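Local coordinates for protein NDP-N-acetyl-D-galactosaminuronic acid dehydrogenase (Methanosarcina mazei Go1, PDB 3G79) that probably oxidises UDP-N-acetyl-mannosamine to UDP-N-acetyl-mannosaminouronate, using two molecules of NAD(+) as hydride acceptors, at residues Gly66-Lys71 / Pro75-Leu80; Gly30-Val35 / Gly186-Asn191; Leu24-Val29 / Gly88-Thr93; Val35-Ala40 / Ser215-Val220; Gly48-Ser53 / Gly57-Met62. All blocks are in the same frame, centred on the assembly; numbering follows the deposited sequence.

Contact 1 (Gly66-Lys71 / Pro75-Leu80); sequences GESPLK and PGLEEL
Glu78 lays its side chain against the backbone of Glu67 and Ser68, and most of the contact is built on this one residue. Its CG stands anti to the backbone N (chi1 -173°), which carries the chain off the helix flank; a bend at chi2 then turns the carboxylate along the loop. OE2 rests against Glu67 CB at 3.5 Å, while OE1 faces the backbone N of Ser68, again at 3.5 Å, a separation that reflects proximity rather than a bond. Ser68 directs its CB at the helix and meets Leu77 CD2 at 4.2 Å, so this serine has an apolar neighbour as well as a charged one. The pairing belongs to the connection between strands 45-49 and 90-93 of the Rossmann-type domain: 66-71 is loop following helix 59-63, and 75-80 opens helix 77-86, whose N-cap position is held by Gly76. Glu78 lies in the first turn of that helix. Glu67 runs beside Glu78 and points the same way, their carboxylate planes 35° apart. Glu67 OE1 and Glu78 OE2 remain 5.0 Å from each other, and this nearness of like charges would tend to raise the affinity of either group for a proton. Glu67 also has a long, weak ion pair with Arg65.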
# COMPACT_ATOMS: atom_id res chain seq x y z
N GLY A 66 30.54 23.25 26.05
CA GLY A 66 29.09 23.20 25.89
C GLY A 66 28.54 23.59 24.52
O GLY A 66 27.45 24.17 24.47
N GLU A 67 29.24 23.22 23.44
CA GLU A 67 28.94 23.71 22.07
C GLU A 67 28.87 22.59 21.01
O GLU A 67 29.38 21.51 21.27
CB GLU A 67 29.99 24.75 21.67
CG GLU A 67 30.36 25.74 22.80
CD GLU A 67 31.72 26.42 22.62
OE1 GLU A 67 31.92 27.47 23.26
OE2 GLU A 67 32.58 25.92 21.86
N SER A 68 28.29 22.85 19.82
CA SER A 68 28.08 21.77 18.80
C SER A 68 28.95 21.81 17.47
O SER A 68 30.12 22.19 17.55
CB SER A 68 26.57 21.51 18.57
OG SER A 68 25.94 22.39 17.66
N PRO A 69 28.42 21.33 16.28
CA PRO A 69 29.14 21.53 15.02
C PRO A 69 28.43 22.49 14.04
O PRO A 69 27.92 23.56 14.43
CB PRO A 69 29.14 20.13 14.42
CG PRO A 69 27.73 19.61 14.76
CD PRO A 69 27.32 20.36 16.06
N LEU A 70 28.37 22.08 12.77
CA LEU A 70 27.96 22.96 11.67
C LEU A 70 26.44 23.05 11.37
O LEU A 70 25.76 22.04 11.16
CB LEU A 70 28.74 22.56 10.39
CG LEU A 70 30.24 22.90 10.38
CD1 LEU A 70 31.13 21.84 9.68
CD2 LEU A 70 30.48 24.29 9.79
N LYS A 71 25.92 24.28 11.39
CA LYS A 71 24.64 24.65 10.72
C LYS A 71 23.39 25.01 11.57
O LYS A 71 22.31 25.23 11.00
CB LYS A 71 24.25 23.67 9.58
CG LYS A 71 25.06 23.86 8.28
CD LYS A 71 24.33 23.40 7.03
CE LYS A 71 23.39 24.47 6.50
NZ LYS A 71 22.91 24.15 5.13
N PRO A 75 17.42 24.42 17.58
CA PRO A 75 18.10 25.40 18.46
C PRO A 75 17.76 25.20 19.94
O PRO A 75 17.37 26.14 20.65
CB PRO A 75 17.65 26.76 17.91
CG PRO A 75 17.48 26.51 16.41
CD PRO A 75 16.94 25.05 16.32
N GLY A 76 17.89 23.94 20.34
CA GLY A 76 18.03 23.53 21.72
C GLY A 76 19.31 22.70 21.85
O GLY A 76 19.76 22.43 22.97
N LEU A 77 19.91 22.32 20.72
CA LEU A 77 21.06 21.42 20.78
C LEU A 77 22.17 22.03 21.63
O LEU A 77 22.50 21.48 22.67
CB LEU A 77 21.57 20.98 19.41
CG LEU A 77 22.73 19.94 19.50
CD1 LEU A 77 22.48 18.84 20.55
CD2 LEU A 77 23.05 19.30 18.17
N GLU A 78 22.69 23.17 21.22
CA GLU A 78 23.73 23.86 21.98
C GLU A 78 23.32 24.15 23.44
O GLU A 78 24.17 24.15 24.35
CB GLU A 78 24.16 25.14 21.26
CG GLU A 78 25.36 25.82 21.91
CD GLU A 78 26.44 26.26 20.91
OE1 GLU A 78 26.40 25.85 19.71
OE2 GLU A 78 27.34 26.99 21.35
N GLU A 79 22.03 24.39 23.67
CA GLU A 79 21.54 24.69 25.03
C GLU A 79 21.46 23.41 25.86
O GLU A 79 21.76 23.40 27.05
CB GLU A 79 20.18 25.42 25.00
CG GLU A 79 20.23 26.82 24.33
CD GLU A 79 20.04 26.80 22.78
OE1 GLU A 79 19.69 27.87 22.23
OE2 GLU A 79 20.24 25.73 22.13
N LEU A 80 21.07 22.32 25.21
CA LEU A 80 21.06 21.01 25.83
C LEU A 80 22.49 20.61 26.28
O LEU A 80 22.68 20.26 27.44
CB LEU A 80 20.45 19.98 24.88
CG LEU A 80 20.18 18.59 25.46
CD1 LEU A 80 19.51 18.67 26.83
CD2 LEU A 80 19.37 17.72 24.49

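Contact 2 (Gly30-Val35 / Gly186-Asn191); sequences GIPAAV and GRLLKN
The puckered pyrrolidine of Pro32 is the ring of this contact, and two leucines meet it at its CB-CG edge. CG touches Leu188 CD2 at 3.7 Å and Leu188 CG at 3.8 Å, whereas CB lies 4.1 Å from Leu189 CD1. Consecutive leucines thus close on one edge of the ring, Leu188 presenting its branch point together with a methyl and Leu189 a single methyl. Leu188 also brings its CB to 4.1 Å from Pro32 CG, its side chain slanting across the ring. All three residues are buried. Pro32 sits in the first turn of helix 30-39, where the lack of an amide hydrogen costs no helical bond; this is the helix that follows the glycine-rich turn of a Rossmann-type nucleotide-binding fold, and Gly30 fits the last glycine of a GxGxxG pattern. Its partner, helix 188-194, begins just after Arg187 at the N-cap position, so the packing brings together the opening turns of two helices about 150 residues apart along the chain. The second of these turns is anchored by Glu73, whose OE1 accepts a hydrogen bond from Gly186 N and whose OE2 accepts one from Leu188 N. Leu80 of helix 77-86 packs against Leu189 as well, and Val183 touches Leu188.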
# COMPACT_ATOMS: atom_id res chain seq x y z
N GLY A 30 24.84 11.26 17.10
CA GLY A 30 25.37 10.77 18.35
C GLY A 30 25.46 11.88 19.39
O GLY A 30 25.39 11.62 20.60
N ILE A 31 25.62 13.13 18.94
CA ILE A 31 25.67 14.23 19.92
C ILE A 31 24.28 14.45 20.60
O ILE A 31 24.20 14.49 21.83
CB ILE A 31 26.23 15.53 19.33
CG1 ILE A 31 27.56 15.24 18.61
CG2 ILE A 31 26.34 16.58 20.45
CD1 ILE A 31 28.55 16.42 18.44
N PRO A 32 23.18 14.57 19.80
CA PRO A 32 21.85 14.73 20.45
C PRO A 32 21.55 13.55 21.36
O PRO A 32 21.23 13.74 22.54
CB PRO A 32 20.88 14.78 19.26
CG PRO A 32 21.70 15.32 18.13
CD PRO A 32 23.05 14.62 18.33
N ALA A 33 21.71 12.35 20.81
CA ALA A 33 21.53 11.10 21.54
C ALA A 33 22.23 11.14 22.86
O ALA A 33 21.58 11.00 23.88
CB ALA A 33 21.99 9.90 20.72
N ALA A 34 23.55 11.34 22.86
CA ALA A 34 24.35 11.27 24.08
C ALA A 34 23.82 12.29 25.03
O ALA A 34 23.80 12.11 26.24
CB ALA A 34 25.79 11.59 23.80
N VAL A 35 23.35 13.38 24.47
CA VAL A 35 23.12 14.54 25.28
C VAL A 35 21.69 14.49 25.83
O VAL A 35 21.40 15.03 26.91
CB VAL A 35 23.54 15.78 24.46
CG1 VAL A 35 22.58 16.89 24.56
CG2 VAL A 35 25.00 16.16 24.78
N GLY A 186 17.94 19.60 11.62
CA GLY A 186 16.94 20.62 11.91
C GLY A 186 15.79 20.12 12.78
O GLY A 186 15.10 20.92 13.44
N ARG A 187 15.57 18.80 12.77
CA ARG A 187 14.52 18.16 13.57
C ARG A 187 15.07 17.04 14.50
O ARG A 187 14.37 16.05 14.77
CB ARG A 187 13.41 17.59 12.66
CG ARG A 187 12.57 18.59 11.80
CD ARG A 187 11.32 17.85 11.19
NE ARG A 187 10.73 18.47 9.99
CZ ARG A 187 9.97 17.82 9.09
NH1 ARG A 187 9.70 16.53 9.21
NH2 ARG A 187 9.47 18.48 8.05
N LEU A 188 16.31 17.18 14.97
CA LEU A 188 17.01 16.09 15.70
C LEU A 188 16.39 15.76 17.08
O LEU A 188 15.97 14.62 17.34
CB LEU A 188 18.52 16.35 15.82
CG LEU A 188 19.59 15.63 14.96
CD1 LEU A 188 19.10 15.18 13.62
CD2 LEU A 188 20.86 16.46 14.75
N LEU A 189 16.34 16.76 17.95
CA LEU A 189 15.78 16.59 19.28
C LEU A 189 14.35 16.03 19.32
O LEU A 189 14.09 15.14 20.13
CB LEU A 189 15.89 17.88 20.07
CG LEU A 189 17.17 18.07 20.87
CD1 LEU A 189 18.39 17.96 19.99
CD2 LEU A 189 17.17 19.42 21.62
N LYS A 190 13.45 16.51 18.47
CA LYS A 190 12.07 16.02 18.59
C LYS A 190 11.85 14.71 17.90
O LYS A 190 10.98 13.94 18.32
CB LYS A 190 10.97 17.04 18.22
CG LYS A 190 11.19 17.91 16.99
CD LYS A 190 10.43 19.24 17.17
CE LYS A 190 10.76 19.92 18.52
NZ LYS A 190 9.78 20.98 18.95
N ASN A 191 12.61 14.45 16.84
CA ASN A 191 12.56 13.13 16.19
C ASN A 191 12.90 12.02 17.19
O ASN A 191 12.13 11.10 17.39
CB ASN A 191 13.50 13.08 14.98
CG ASN A 191 12.96 13.82 13.76
OD1 ASN A 191 13.61 13.86 12.73
ND2 ASN A 191 11.77 14.40 13.88

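Contact 3 (Leu24-Val29 / Gly88-Thr93)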
# COMPACT_ATOMS: atom_id res chain seq x y z
N LEU A 24 29.43 6.40 21.23
CA LEU A 24 30.53 6.49 20.28
C LEU A 24 29.99 7.08 19.00
O LEU A 24 28.99 6.57 18.45
CB LEU A 24 31.10 5.11 19.96
CG LEU A 24 32.19 4.48 20.80
CD1 LEU A 24 31.59 3.78 21.96
CD2 LEU A 24 32.95 3.50 19.95
N GLY A 25 30.66 8.12 18.50
CA GLY A 25 30.21 8.76 17.25
C GLY A 25 29.69 10.16 17.53
O GLY A 25 28.45 10.40 17.59
N MET A 26 30.62 11.10 17.69
CA MET A 26 30.22 12.47 17.96
C MET A 26 29.80 13.23 16.68
O MET A 26 30.40 14.23 16.29
CB MET A 26 31.26 13.18 18.82
CG MET A 26 31.36 12.63 20.26
SD MET A 26 29.82 12.56 21.25
CE MET A 26 30.14 13.80 22.36
N GLY A 27 28.72 12.74 16.04
CA GLY A 27 28.23 13.29 14.77
C GLY A 27 26.83 13.90 14.85
O GLY A 27 26.33 14.19 15.95
N TYR A 28 26.18 14.08 13.70
CA TYR A 28 24.89 14.74 13.74
C TYR A 28 23.87 14.04 14.66
O TYR A 28 23.13 14.74 15.35
CB TYR A 28 24.34 15.19 12.35
CG TYR A 28 23.99 14.12 11.34
CD1 TYR A 28 24.93 13.68 10.38
CD2 TYR A 28 22.71 13.58 11.28
CE1 TYR A 28 24.61 12.68 9.43
CE2 TYR A 28 22.37 12.58 10.33
CZ TYR A 28 23.33 12.14 9.42
OH TYR A 28 22.99 11.17 8.50
N VAL A 29 23.91 12.71 14.75
CA VAL A 29 23.01 11.90 15.60
C VAL A 29 23.54 11.50 16.99
O VAL A 29 22.77 11.41 17.95
CB VAL A 29 22.56 10.58 14.89
CG1 VAL A 29 21.52 10.87 13.84
CG2 VAL A 29 23.72 9.86 14.29
N GLY A 88 27.48 18.62 34.96
CA GLY A 88 28.45 17.54 34.99
C GLY A 88 27.93 16.16 34.66
O GLY A 88 28.43 15.19 35.22
N LYS A 89 26.94 16.06 33.76
CA LYS A 89 26.39 14.76 33.35
C LYS A 89 26.89 14.26 31.97
O LYS A 89 26.51 13.17 31.48
CB LYS A 89 24.85 14.80 33.34
CG LYS A 89 24.24 14.94 34.73
CD LYS A 89 22.77 14.88 34.66
CE LYS A 89 22.29 13.46 34.76
NZ LYS A 89 20.82 13.39 34.46
N PHE A 90 27.71 15.09 31.33
CA PHE A 90 28.23 14.74 30.04
C PHE A 90 29.66 15.24 29.88
O PHE A 90 30.01 16.32 30.35
CB PHE A 90 27.34 15.29 28.94
CG PHE A 90 27.91 15.12 27.57
CD1 PHE A 90 27.90 13.87 26.95
CD2 PHE A 90 28.48 16.19 26.90
CE1 PHE A 90 28.43 13.70 25.69
CE2 PHE A 90 29.00 16.00 25.60
CZ PHE A 90 28.97 14.76 25.02
N GLU A 91 30.47 14.43 29.22
CA GLU A 91 31.88 14.72 28.99
C GLU A 91 32.29 13.97 27.74
O GLU A 91 31.87 12.83 27.53
CB GLU A 91 32.72 14.23 30.17
CG GLU A 91 34.20 14.54 30.04
CD GLU A 91 35.06 13.76 31.01
OE1 GLU A 91 36.32 13.78 30.85
OE2 GLU A 91 34.47 13.10 31.92
N CYS A 92 33.08 14.63 26.91
CA CYS A 92 33.67 14.03 25.73
C CYS A 92 35.13 13.67 26.04
O CYS A 92 35.88 14.47 26.60
CB CYS A 92 33.57 15.00 24.55
SG CYS A 92 33.92 14.34 22.90
N THR A 93 35.50 12.44 25.71
CA THR A 93 36.85 11.93 25.96
C THR A 93 37.35 11.07 24.79
O THR A 93 36.55 10.38 24.14
CB THR A 93 36.94 11.16 27.29
OG1 THR A 93 38.32 10.85 27.60
CG2 THR A 93 36.10 9.86 27.26
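Met26 reaches from the glycine-rich turn of the Rossmann-type fold to two residues of the edge strand 90-93, Phe90 and Cys92. The turn joins strand 20-24 to helix 30-39, and Gly25 and Gly27 beside Met26 fit the first two glycines of a GxGxxG pattern, the kind of loop that in this fold lies against the dinucleotide. In the first shell, Met26 CG lies 4.1 Å from Cys92 SG, whose torsion (chi1 -167°) sets the sulfur anti to the backbone N. The methyl CE is modelled at the edge of the Phe90 ring, in its plane, the two side chains coming from opposite directions; the approach to CZ is too short for two carbons, so the position of the methyl is doubtful. For the same reason its separation from Cys92 SG, 3.9 Å as modelled, is approximate. Met26 is bent at chi2 and again at chi3, which folds the thioether back on itself between strand and turn. Farther out, Leu63 of helix 59-63 touches all three side chains, and Ala34, Val35 and Ala38 of helix 30-39 pack on Phe90. The backbone poses Met26 at the centre of an inverse gamma turn, closed by a weak hydrogen bond of 2.8 Å from Gly27 N to Gly25 O.

Contact 4 (Val35-Ala40 / Ser215-Val220); sequences VLFADA and SPVLTV
Val217 pushes one methyl toward the side of helix 30-39, where Leu36 and Phe37 receive it. Its CG1, set beside the backbone N by chi1 of -44°, comes within 3.7 Å of Phe37 CD1 and 4.3 Å of Leu36 CB, and it stands 3.9 Å from Leu36 O. Phe37 leaves the backbone heading away from the loop, but the side chain swings back (chi1 -74°, CG anti to the carbonyl carbon) until the ring slants across the valine. Leu36, by contrast, points at the loop from the start. One turn farther on, Ala40 and Pro216 face each other, CB to CB at 4.2 Å, and so extend the apolar strip along the C-terminal part of the helix. This joins the helix that follows the first strand, 20-24, of the Rossmann-type domain to the loop between helix 204-214 and strand 223-227, the outermost strand on the far side of the sheet from 90-93. The loop is shaped by a turn in which Leu218 N bonds to Ser215 O at 3.2 Å. Phe43 touches both Phe37 and Pro216, and Ile192 of helix 188-194 lies on Leu36. Across the interface the forces are dispersion and the exclusion of water, without directional bonds. Polar needs are met to one side: the ammonium of Lys89 bonds to Ala40 O and, weakly, to Ala38 O, which would offset the partial negative charge of these carbonyl groups, while Asp39 forms a salt bridge with Lys83.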
# COMPACT_ATOMS: atom_id res chain seq x y z
N VAL A 35 23.35 13.38 24.47
CA VAL A 35 23.12 14.54 25.28
C VAL A 35 21.69 14.49 25.83
O VAL A 35 21.40 15.03 26.91
CB VAL A 35 23.54 15.78 24.46
CG1 VAL A 35 22.58 16.89 24.56
CG2 VAL A 35 25.00 16.16 24.78
N LEU A 36 20.82 13.76 25.12
CA LEU A 36 19.49 13.47 25.60
C LEU A 36 19.56 12.48 26.78
O LEU A 36 18.91 12.69 27.82
CB LEU A 36 18.65 12.89 24.46
CG LEU A 36 17.58 13.68 23.70
CD1 LEU A 36 17.50 15.13 24.08
CD2 LEU A 36 17.80 13.55 22.21
N PHE A 37 20.38 11.43 26.63
CA PHE A 37 20.62 10.49 27.72
C PHE A 37 21.10 11.24 28.97
O PHE A 37 20.61 10.99 30.06
CB PHE A 37 21.73 9.49 27.37
CG PHE A 37 21.34 8.42 26.37
CD1 PHE A 37 20.11 7.76 26.47
CD2 PHE A 37 22.26 8.03 25.38
CE1 PHE A 37 19.78 6.74 25.54
CE2 PHE A 37 21.95 7.01 24.47
CZ PHE A 37 20.70 6.38 24.53
N ALA A 38 22.05 12.17 28.80
CA ALA A 38 22.65 12.82 29.96
C ALA A 38 21.64 13.76 30.68
O ALA A 38 21.72 13.96 31.89
CB ALA A 38 23.98 13.54 29.59
N ASP A 39 20.67 14.28 29.93
CA ASP A 39 19.63 15.14 30.53
C ASP A 39 18.56 14.34 31.27
O ASP A 39 17.83 14.88 32.06
CB ASP A 39 18.96 16.03 29.45
CG ASP A 39 18.09 17.12 30.06
OD1 ASP A 39 16.92 17.29 29.59
OD2 ASP A 39 18.57 17.78 31.03
N ALA A 40 18.44 13.04 30.99
CA ALA A 40 17.42 12.26 31.62
C ALA A 40 17.79 12.12 33.08
O ALA A 40 18.84 11.57 33.39
CB ALA A 40 17.28 10.91 30.94
N SER A 215 13.56 4.23 27.13
CA SER A 215 12.29 4.77 27.64
C SER A 215 12.45 6.18 28.23
O SER A 215 11.61 7.03 27.97
CB SER A 215 11.62 3.82 28.65
OG SER A 215 10.88 2.80 27.98
N PRO A 216 13.54 6.45 29.00
CA PRO A 216 13.56 7.76 29.65
C PRO A 216 13.74 9.00 28.76
O PRO A 216 13.43 10.10 29.20
CB PRO A 216 14.69 7.64 30.67
CG PRO A 216 14.79 6.21 30.94
CD PRO A 216 14.49 5.53 29.63
N VAL A 217 14.24 8.88 27.55
CA VAL A 217 14.34 10.07 26.70
C VAL A 217 13.09 10.26 25.84
O VAL A 217 12.88 11.32 25.26
CB VAL A 217 15.61 10.04 25.80
CG1 VAL A 217 16.85 9.57 26.61
CG2 VAL A 217 15.40 9.15 24.58
N LEU A 218 12.27 9.23 25.74
CA LEU A 218 11.03 9.39 24.96
C LEU A 218 10.03 10.25 25.70
O LEU A 218 9.83 10.08 26.89
CB LEU A 218 10.40 8.02 24.68
CG LEU A 218 11.27 7.16 23.78
CD1 LEU A 218 10.84 5.71 23.86
CD2 LEU A 218 11.26 7.69 22.38
N THR A 219 9.42 11.18 24.99
CA THR A 219 8.37 12.02 25.55
C THR A 219 7.28 12.00 24.53
O THR A 219 7.26 12.87 23.69
CB THR A 219 8.78 13.49 25.49
OG1 THR A 219 8.70 13.93 24.13
CG2 THR A 219 10.18 13.76 25.99
N VAL A 220 6.39 11.03 24.50
CA VAL A 220 5.43 11.02 23.40
C VAL A 220 5.71 9.90 22.46
O VAL A 220 4.79 9.18 22.06
CB VAL A 220 5.42 12.33 22.57
CG1 VAL A 220 5.05 12.07 21.13
CG2 VAL A 220 4.39 13.30 23.12

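Contact 5 (Gly48-Ser53 / Gly57-Met62); sequences GFQRNS and GYKIEM
A strand-turn-helix unit of the Rossmann-type domain is closed here, where the chain leaves strand 45-49 through Gln50 to Ser53 and returns at Gly57 to enter helix 59-63. Ile60 lies over the backbone just past the strand: its CD1 is 3.7 Å from Gln50 O, and its CG1 is 4.0 Å from Gln50 CB. With chi1 of -51° this longer branch is anti to the carbonyl carbon, which lets it reach the backbone of Gln50 although the side chain sets out at an angle to it. The side chains of Gln50 and Lys59 cross at a slant; the placing of the glutamine amide is doubtful, because its NE2 is modelled too close to Arg51 O. Lys59 bends at chi2 and chi3, and its NZ finds its hydrogen-bond partner in Met26 O, in the glycine-rich turn, so the helix is tied to the loop that follows the first strand. At the outer end, Asn52 centres an inverse gamma turn, with a weak bond from Ser53 N to Arg51 O. Asn52 ND2 comes as near as 3.4 Å to Gly57 CA, a closeness possible because Gly57 carries only hydrogens there. The hydrogen bond between the two segments is made by the backbone: Gly57 N donates to Ser53 O over 2.8 Å, the N-H...O angle being 148°, with the nitrogen well above the carbonyl plane, 49° out of it.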
# COMPACT_ATOMS: atom_id res chain seq x y z
N GLY A 48 30.88 10.66 25.84
CA GLY A 48 30.93 10.65 24.39
C GLY A 48 32.37 10.42 23.93
O GLY A 48 33.34 11.06 24.42
N PHE A 49 32.51 9.53 22.96
CA PHE A 49 33.80 9.07 22.55
C PHE A 49 34.22 9.66 21.21
O PHE A 49 33.53 9.48 20.19
CB PHE A 49 33.85 7.54 22.61
CG PHE A 49 33.81 7.02 24.02
CD1 PHE A 49 34.98 6.98 24.78
CD2 PHE A 49 32.60 6.66 24.62
CE1 PHE A 49 34.96 6.58 26.09
CE2 PHE A 49 32.56 6.25 25.93
CZ PHE A 49 33.72 6.22 26.67
N GLN A 50 35.35 10.39 21.28
CA GLN A 50 36.07 10.97 20.13
C GLN A 50 37.61 10.83 20.15
O GLN A 50 38.27 11.22 21.11
CB GLN A 50 35.75 12.47 20.03
CG GLN A 50 35.02 12.87 18.78
CD GLN A 50 35.79 12.59 17.51
OE1 GLN A 50 35.20 12.29 16.48
NE2 GLN A 50 37.09 12.66 17.58
N ARG A 51 38.19 10.30 19.08
CA ARG A 51 39.64 10.41 18.81
C ARG A 51 40.06 11.90 18.64
O ARG A 51 39.22 12.74 18.34
CB ARG A 51 39.94 9.67 17.49
CG ARG A 51 41.21 8.81 17.41
CD ARG A 51 41.80 8.85 16.00
NE ARG A 51 41.93 7.54 15.34
CZ ARG A 51 41.03 7.00 14.50
NH1 ARG A 51 39.88 7.62 14.21
NH2 ARG A 51 41.28 5.81 13.94
N ASN A 52 41.34 12.24 18.81
CA ASN A 52 41.87 13.41 18.08
C ASN A 52 42.16 13.06 16.62
O ASN A 52 43.32 13.00 16.21
CB ASN A 52 43.14 14.01 18.70
CG ASN A 52 43.87 14.99 17.74
OD1 ASN A 52 45.09 15.16 17.82
ND2 ASN A 52 43.12 15.62 16.82
N SER A 53 41.09 12.80 15.85
CA SER A 53 41.19 12.76 14.41
C SER A 53 41.52 14.19 14.13
O SER A 53 40.60 15.00 14.14
CB SER A 53 39.82 12.50 13.75
OG SER A 53 39.12 11.36 14.23
N GLY A 57 39.35 16.32 16.29
CA GLY A 57 39.91 16.47 17.62
C GLY A 57 39.28 17.56 18.45
O GLY A 57 38.99 17.36 19.62
N TYR A 58 39.07 18.72 17.83
CA TYR A 58 38.46 19.93 18.44
C TYR A 58 37.14 19.75 19.21
O TYR A 58 36.91 20.46 20.22
CB TYR A 58 38.25 21.00 17.35
CG TYR A 58 37.02 20.77 16.46
CD1 TYR A 58 37.05 19.84 15.42
CD2 TYR A 58 35.85 21.49 16.67
CE1 TYR A 58 35.92 19.61 14.60
CE2 TYR A 58 34.71 21.29 15.86
CZ TYR A 58 34.76 20.34 14.82
OH TYR A 58 33.66 20.14 14.01
N LYS A 59 36.28 18.83 18.73
CA LYS A 59 34.96 18.55 19.30
C LYS A 59 35.05 18.20 20.78
O LYS A 59 34.15 18.55 21.57
CB LYS A 59 34.28 17.43 18.55
CG LYS A 59 34.44 17.54 17.04
CD LYS A 59 33.19 17.19 16.30
CE LYS A 59 33.22 15.78 15.78
NZ LYS A 59 32.43 15.64 14.53
N ILE A 60 36.15 17.55 21.16
CA ILE A 60 36.38 17.21 22.56
C ILE A 60 36.27 18.49 23.38
O ILE A 60 35.46 18.59 24.31
CB ILE A 60 37.74 16.51 22.80
CG1 ILE A 60 37.94 15.32 21.85
CG2 ILE A 60 37.88 16.06 24.27
CD1 ILE A 60 39.25 14.61 22.06
N GLU A 61 37.07 19.49 23.01
CA GLU A 61 37.13 20.71 23.81
C GLU A 61 35.90 21.59 23.59
O GLU A 61 35.40 22.18 24.54
CB GLU A 61 38.42 21.49 23.56
N MET A 62 35.44 21.69 22.35
CA MET A 62 34.23 22.45 22.09
C MET A 62 33.10 21.91 22.97
O MET A 62 32.58 22.64 23.83
CB MET A 62 33.80 22.40 20.61
CG MET A 62 34.31 23.53 19.76
SD MET A 62 33.47 23.58 18.17
CE MET A 62 32.12 24.69 18.58

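Overall arrangement
The five contacts gather around helix 30-39 and the strands 20-24, 45-49 and 90-93 of the Rossmann-type domain. Helix 30-39 is used by contacts 2 and 4, which share Val35 and have centres 10 Å apart. Contacts 3 and 5 are closer, at 9 Å between centres, and are joined through the neighbouring parallel strands 45-49 and 90-93. Contacts 5 and 1 follow one another in series, both nested inside the long loop closed by contact 2, whereas contacts 2, 3 and 4 cross along the chain. Leu80 from contact 1 packs on helix 30-39. Contacts 1 and 5 are local, while segments 186-191 and 215-220 return from later in the chain to pack on helix 30-39, which follows the probable dinucleotide-binding turn.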